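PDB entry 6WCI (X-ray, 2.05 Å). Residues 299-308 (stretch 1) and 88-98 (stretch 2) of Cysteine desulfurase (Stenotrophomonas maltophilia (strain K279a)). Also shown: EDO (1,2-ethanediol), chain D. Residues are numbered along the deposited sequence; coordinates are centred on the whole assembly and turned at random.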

# COMPACT_ATOMS: atom_id res chain seq x y z
N ASN B 299 -5.27 1.67 -2.53
CA ASN B 299 -4.98 0.62 -3.50
C ASN B 299 -6.33 0.16 -4.04
O ASN B 299 -6.88 -0.86 -3.62
CB ASN B 299 -4.20 -0.52 -2.86
CG ASN B 299 -3.82 -1.61 -3.85
OD1 ASN B 299 -4.02 -1.45 -5.05
ND2 ASN B 299 -3.30 -2.73 -3.34
N ILE B 300 -6.87 0.94 -4.98
CA ILE B 300 -8.23 0.70 -5.46
C ILE B 300 -8.35 -0.68 -6.08
O ILE B 300 -9.29 -1.42 -5.80
CB ILE B 300 -8.65 1.78 -6.47
CG1 ILE B 300 -8.54 3.18 -5.87
CG2 ILE B 300 -10.05 1.53 -6.90
CD1 ILE B 300 -8.75 4.29 -6.91
N ALA B 301 -7.42 -1.01 -6.97
CA ALA B 301 -7.51 -2.29 -7.68
C ALA B 301 -7.33 -3.44 -6.72
O ALA B 301 -8.11 -4.40 -6.73
CB ALA B 301 -6.46 -2.35 -8.79
N GLY B 302 -6.32 -3.35 -5.86
CA GLY B 302 -6.08 -4.40 -4.89
C GLY B 302 -7.28 -4.66 -4.00
O GLY B 302 -7.64 -5.81 -3.75
N PHE B 303 -7.92 -3.59 -3.51
CA PHE B 303 -9.05 -3.81 -2.61
C PHE B 303 -10.31 -4.28 -3.34
O PHE B 303 -11.10 -5.04 -2.77
CB PHE B 303 -9.31 -2.56 -1.77
CG PHE B 303 -8.41 -2.50 -0.58
CD1 PHE B 303 -8.63 -3.33 0.50
CD2 PHE B 303 -7.28 -1.70 -0.59
CE1 PHE B 303 -7.78 -3.33 1.59
CE2 PHE B 303 -6.42 -1.70 0.49
CZ PHE B 303 -6.68 -2.51 1.58
N ILE B 304 -10.52 -3.86 -4.59
CA ILE B 304 -11.59 -4.46 -5.37
C ILE B 304 -11.39 -5.97 -5.50
O ILE B 304 -12.33 -6.76 -5.34
CB ILE B 304 -11.69 -3.79 -6.75
CG1 ILE B 304 -12.26 -2.38 -6.59
CG2 ILE B 304 -12.56 -4.63 -7.71
CD1 ILE B 304 -12.32 -1.66 -7.91
N GLY B 305 -10.15 -6.39 -5.76
CA GLY B 305 -9.86 -7.82 -5.80
C GLY B 305 -10.00 -8.49 -4.44
O GLY B 305 -10.43 -9.64 -4.36
N LEU B 306 -9.63 -7.79 -3.37
CA LEU B 306 -9.75 -8.38 -2.04
C LEU B 306 -11.21 -8.60 -1.68
O LEU B 306 -11.56 -9.62 -1.07
CB LEU B 306 -9.05 -7.52 -0.98
CG LEU B 306 -9.10 -8.13 0.45
CD1 LEU B 306 -8.43 -9.52 0.48
CD2 LEU B 306 -8.53 -7.23 1.55
N GLY B 307 -12.08 -7.68 -2.08
CA GLY B 307 -13.51 -7.88 -1.89
C GLY B 307 -14.02 -9.15 -2.56
O GLY B 307 -14.82 -9.89 -1.98
N VAL B 308 -13.55 -9.42 -3.78
CA VAL B 308 -13.94 -10.67 -4.44
C VAL B 308 -13.38 -11.88 -3.69
O VAL B 308 -14.06 -12.91 -3.56
CB VAL B 308 -13.50 -10.66 -5.91
CG1 VAL B 308 -13.86 -11.98 -6.58
CG2 VAL B 308 -14.17 -9.49 -6.66
C1 EDO D . -6.30 1.57 1.45
O1 EDO D . -5.29 1.38 0.44
C2 EDO D . -6.48 3.05 1.81
O2 EDO D . -5.25 3.67 2.24
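Stretch 2 88-98: DAYEGARNTLA

How do the two backbones lie against each other? Stretch 2 is helical throughout, a segment of a longer helix, and it packs on the helix that starts at Ile300. The two run in broadly the same direction, their axes crossing at 42° and approaching to 8.0 Å. Asn299 caps the start of the first helix, its OD1 accepting from Gly302 N at 3.1 Å.

What lets the helices come so close? At the tightest point glycine meets alanine: Gly307 CA lies 4.0 Å from Ala93 CA and 3.8 Å from Ala93 CB. Ala93 points toward stretch 1, and its CB also rests 3.1 Å from Phe303 O. A CB on Gly307 would fall only 2.7 Å from Ala93 CB, so the bare glycine backbone is what makes room for the methyl. One turn along, Thr96 CG2 approaches Gly307 O at 3.3 Å, while Thr96 OG1 turns back to its own helix and donates to Gly92 O at 3.1 Å.

Which side chains fill the space around this point? Toward the start of stretch 2, Ile304 leaves the backbone sideways, but its m,t rotamer brings CD1 to 3.6 Å from Ala89 CB. Tyr90, with chi1 t, reaches along the other helix: its CE1 lies 3.9 Å from Phe303 CB, which sits at the edge of the tyrosine ring, and its CD1 is 4.3 Å from Ile300 CA. Farther along, Leu306 CD2 meets Leu97 CD2 at 3.7 Å.

Does anything polar hold the helices together? No hydrogen bond or salt bridge crosses between them; the contact rests on close packing. Arg94 and Glu91 instead pair within stretch 2, with Arg94 NE 2.8 Å from Glu91 OE1. Beside the contact, an ethanediol accepts a hydrogen bond at O1 from Asn299 N at 3.0 Å.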

# COMPACT_ATOMS: atom_id res chain seq x y z
N ASP B 88 -18.11 2.79 -5.94
CA ASP B 88 -19.04 1.74 -5.51
C ASP B 88 -18.33 0.41 -5.35
O ASP B 88 -18.60 -0.34 -4.40
CB ASP B 88 -20.20 1.63 -6.51
CG ASP B 88 -21.05 2.88 -6.55
OD1 ASP B 88 -20.83 3.78 -5.71
OD2 ASP B 88 -21.94 2.97 -7.41
N ALA B 89 -17.42 0.08 -6.26
CA ALA B 89 -16.68 -1.17 -6.15
C ALA B 89 -15.77 -1.17 -4.93
O ALA B 89 -15.66 -2.17 -4.21
CB ALA B 89 -15.89 -1.41 -7.43
N TYR B 90 -15.11 -0.04 -4.67
CA TYR B 90 -14.14 0.03 -3.59
C TYR B 90 -14.82 -0.02 -2.23
O TYR B 90 -14.46 -0.82 -1.37
CB TYR B 90 -13.30 1.29 -3.75
CG TYR B 90 -12.38 1.60 -2.59
CD1 TYR B 90 -11.24 0.83 -2.35
CD2 TYR B 90 -12.63 2.67 -1.75
CE1 TYR B 90 -10.39 1.11 -1.28
CE2 TYR B 90 -11.79 2.97 -0.69
CZ TYR B 90 -10.67 2.20 -0.46
OH TYR B 90 -9.84 2.51 0.60
N GLU B 91 -15.82 0.84 -2.02
CA GLU B 91 -16.57 0.76 -0.78
C GLU B 91 -17.37 -0.52 -0.70
O GLU B 91 -17.62 -1.02 0.40
CB GLU B 91 -17.48 1.98 -0.63
CG GLU B 91 -16.72 3.29 -0.36
CD GLU B 91 -15.90 3.26 0.95
OE1 GLU B 91 -16.22 2.47 1.86
OE2 GLU B 91 -14.93 4.05 1.06
N GLY B 92 -17.79 -1.07 -1.85
CA GLY B 92 -18.42 -2.39 -1.83
C GLY B 92 -17.49 -3.46 -1.28
O GLY B 92 -17.92 -4.38 -0.58
N ALA B 93 -16.19 -3.34 -1.57
CA ALA B 93 -15.22 -4.32 -1.10
C ALA B 93 -15.04 -4.22 0.40
O ALA B 93 -14.85 -5.24 1.07
CB ALA B 93 -13.89 -4.11 -1.81
N ARG B 94 -15.08 -3.00 0.95
CA ARG B 94 -15.03 -2.83 2.39
C ARG B 94 -16.23 -3.49 3.06
O ARG B 94 -16.10 -4.07 4.15
CB ARG B 94 -14.97 -1.34 2.75
CG ARG B 94 -14.77 -1.08 4.25
CD ARG B 94 -15.26 0.30 4.71
NE ARG B 94 -14.72 1.38 3.90
CZ ARG B 94 -13.54 1.95 4.09
NH1 ARG B 94 -12.75 1.54 5.09
NH2 ARG B 94 -13.13 2.92 3.28
N ASN B 95 -17.41 -3.42 2.44
CA ASN B 95 -18.59 -4.02 3.05
C ASN B 95 -18.53 -5.54 2.99
O ASN B 95 -18.99 -6.23 3.91
CB ASN B 95 -19.87 -3.52 2.37
CG ASN B 95 -20.02 -2.01 2.45
OD1 ASN B 95 -19.38 -1.36 3.28
ND2 ASN B 95 -20.87 -1.45 1.60
N THR B 96 -17.99 -6.08 1.90
CA THR B 96 -17.85 -7.53 1.77
C THR B 96 -16.83 -8.07 2.75
O THR B 96 -17.03 -9.15 3.32
CB THR B 96 -17.44 -7.89 0.35
OG1 THR B 96 -18.44 -7.43 -0.56
CG2 THR B 96 -17.29 -9.41 0.22
N LEU B 97 -15.72 -7.37 2.93
CA LEU B 97 -14.74 -7.79 3.92
C LEU B 97 -15.33 -7.72 5.32
O LEU B 97 -15.12 -8.63 6.14
CB LEU B 97 -13.47 -6.94 3.80
CG LEU B 97 -12.22 -7.43 4.52
CD1 LEU B 97 -11.89 -8.90 4.15
CD2 LEU B 97 -11.04 -6.51 4.22
N ALA B 98 -16.10 -6.67 5.59
CA ALA B 98 -16.70 -6.51 6.92
C ALA B 98 -17.63 -7.67 7.25
O ALA B 98 -17.63 -8.17 8.38
CB ALA B 98 -17.45 -5.18 6.99